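Local atomic coordinates of alpha-1,2-mannosidase (Bacteroides thetaiotaomicron, PDB entry 2WW2), a protein that probably removes alpha-linked mannose from glycans with inversion of configuration, as a calcium-dependent family 92 glycoside hydrolase of a human gut symbiont. Residues Gly279-Glu282 / Gln283-Thr286. Residues are numbered along the deposited sequence; the frame is centred on the assembly and turned at random.
Sequences GTDE and QLRT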
ATOM      1  N   GLY A 279     -15.992 -29.615  17.025  1.00  9.08           N
ATOM      2  CA  GLY A 279     -15.459 -28.290  16.692  1.00  9.01           C
ATOM      3  C   GLY A 279     -15.476 -27.481  17.977  1.00  8.26           C
ATOM      4  O   GLY A 279     -16.089 -27.909  18.964  1.00  8.23           O
ATOM      5  N   THR A 280     -14.816 -26.326  17.985  1.00  7.29           N
ATOM      6  CA  THR A 280     -14.849 -25.448  19.168  1.00  7.51           C
ATOM      7  C   THR A 280     -16.204 -24.724  19.272  1.00  7.24           C
ATOM      8  O   THR A 280     -16.938 -24.628  18.291  1.00  6.18           O
ATOM      9  CB  THR A 280     -13.738 -24.380  19.117  1.00  7.63           C
ATOM     10  OG1 THR A 280     -13.986 -23.525  18.009  1.00  6.28           O
ATOM     11  CG2 THR A 280     -12.324 -25.029  18.968  1.00  8.43           C
ATOM     12  N   ASP A 281     -16.546 -24.225  20.459  1.00  6.82           N
ATOM     13  CA  ASP A 281     -17.751 -23.391  20.574  1.00  7.54           C
ATOM     14  C   ASP A 281     -17.691 -22.214  19.603  1.00  7.51           C
ATOM     15  O   ASP A 281     -18.691 -21.819  19.012  1.00  7.05           O
ATOM     16  CB  ASP A 281     -17.911 -22.862  22.004  1.00  7.59           C
ATOM     17  CG  ASP A 281     -18.355 -23.934  22.963  1.00  9.42           C
ATOM     18  OD1 ASP A 281     -18.831 -24.993  22.495  1.00  8.40           O
ATOM     19  OD2 ASP A 281     -18.223 -23.715  24.183  1.00 11.83           O
ATOM     20  N   GLU A 282     -16.510 -21.643  19.433  1.00  7.90           N
ATOM     21  CA  GLU A 282     -16.397 -20.494  18.516  1.00  8.45           C
ATOM     22  C   GLU A 282     -16.737 -20.888  17.060  1.00  7.95           C
ATOM     23  O   GLU A 282     -17.452 -20.155  16.343  1.00  7.47           O
ATOM     24  CB  GLU A 282     -15.008 -19.880  18.641  1.00  8.95           C
ATOM     25  CG  GLU A 282     -14.667 -18.859  17.586  1.00 13.28           C
ATOM     26  CD  GLU A 282     -15.493 -17.588  17.662  1.00 16.41           C
ATOM     27  OE1 GLU A 282     -16.250 -17.377  18.628  1.00 16.24           O
ATOM     28  OE2 GLU A 282     -15.383 -16.786  16.714  1.00 21.76           O
ATOM     29  N   GLN A 283     -16.238 -22.042  16.633  1.00  7.24           N
ATOM     30  CA  GLN A 283     -16.567 -22.564  15.306  1.00  7.34           C
ATOM     31  C   GLN A 283     -18.062 -22.860  15.141  1.00  7.17           C
ATOM     32  O   GLN A 283     -18.657 -22.566  14.108  1.00  7.99           O
ATOM     33  CB  GLN A 283     -15.732 -23.827  15.021  1.00  7.67           C
ATOM     34  CG  GLN A 283     -14.220 -23.526  14.817  1.00  8.59           C
ATOM     35  CD  GLN A 283     -13.375 -24.789  14.673  1.00  9.73           C
ATOM     36  OE1 GLN A 283     -13.624 -25.804  15.335  1.00  8.49           O
ATOM     37  NE2 GLN A 283     -12.356 -24.728  13.814  1.00  9.30           N
ATOM     38  N   LEU A 284     -18.667 -23.492  16.145  1.00  6.61           N
ATOM     39  CA  LEU A 284     -20.095 -23.785  16.101  1.00  6.44           C
ATOM     40  C   LEU A 284     -20.902 -22.464  16.039  1.00  6.27           C
ATOM     41  O   LEU A 284     -21.878 -22.345  15.302  1.00  4.88           O
ATOM     42  CB  LEU A 284     -20.496 -24.610  17.347  1.00  6.12           C
ATOM     43  CG  LEU A 284     -19.901 -26.037  17.375  1.00  6.48           C
ATOM     44  CD1 LEU A 284     -19.994 -26.709  18.746  1.00  5.18           C
ATOM     45  CD2 LEU A 284     -20.625 -26.893  16.343  1.00  6.10           C
ATOM     46  N   ARG A 285     -20.507 -21.482  16.836  1.00  6.49           N
ATOM     47  CA  ARG A 285     -21.183 -20.169  16.760  1.00  6.74           C
ATOM     48  C   ARG A 285     -21.044 -19.531  15.386  1.00  7.30           C
ATOM     49  O   ARG A 285     -22.008 -18.972  14.848  1.00  7.68           O
ATOM     50  CB  ARG A 285     -20.663 -19.235  17.856  1.00  7.88           C
ATOM     51  CG  ARG A 285     -21.093 -19.729  19.248  1.00  9.59           C
ATOM     52  CD  ARG A 285     -20.749 -18.737  20.317  1.00 16.29           C
ATOM     53  NE  ARG A 285     -19.341 -18.401  20.313  1.00 19.98           N
ATOM     54  CZ  ARG A 285     -18.496 -18.710  21.293  1.00 24.01           C
ATOM     55  NH1 ARG A 285     -18.931 -19.375  22.364  1.00 22.14           N
ATOM     56  NH2 ARG A 285     -17.212 -18.355  21.193  1.00 24.15           N
ATOM     57  N   THR A 286     -19.862 -19.620  14.807  1.00  7.25           N
ATOM     58  CA  THR A 286     -19.650 -18.987  13.498  1.00  7.61           C
ATOM     59  C   THR A 286     -20.526 -19.675  12.470  1.00  7.18           C
ATOM     60  O   THR A 286     -21.260 -19.028  11.731  1.00  7.32           O
ATOM     61  CB  THR A 286     -18.168 -19.047  13.090  1.00  8.01           C
ATOM     62  OG1 THR A 286     -17.377 -18.454  14.130  1.00  7.59           O
ATOM     63  CG2 THR A 286     -17.934 -18.253  11.787  1.00  7.93           C
TER
HETATM   64  O   HOH W   1     -17.377 -20.960  24.804  1.00 36.06           O
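A capping box between T280 and Q283 starts helix 281-294 in the family 92 catalytic domain. At the N-cap, T280 OG1 accepts from Q283 N at 3.0 Å; with chi1 at 64°, the hydroxyl lies between its own backbone N and carbonyl carbon, facing into the first turn. Q283 returns the bond: its side chain, extended beyond CG, runs back past the T280 hydroxyl, and OE1 takes the N-H of T280 at 3.0 Å, although the position of that oxygen is less certain because it crowds an atom elsewhere. A glycerol, probably from the crystallisation liquor, appears to bond to the same oxygen, with the same reservation. The box joins the helix to the turn that follows edge strand 274-277. From here the regular i to i+4 bonds take over, L284 N to T280 O and R285 N to D281 O.

One turn after D281, R285 folds its guanidinium back over the backbone of D281 and E282, bent at chi3 (-56°), with D281 O 3.7 Å above its plane and displaced toward its rim. Close to that plane NH2 donates to the anti lone pair of E282 OE1 at 2.9 Å, the hydrogen bond of a salt bridge, the two flat groups turned 62° apart. NH1 reaches D281 OD2 through a water, and NE bonds to S617 OG; S617 N holds E282 OE2. An alanine in place of R285 would probably leave the E282 carboxylate without its countercharge and S617 OG without the NE donor. Further along the helix, E282 O is gripped from opposite faces of its plane by T286 N and by T286 OG1 (2.8 Å), which ties the hydroxyl of the buried T286 to the helix backbone.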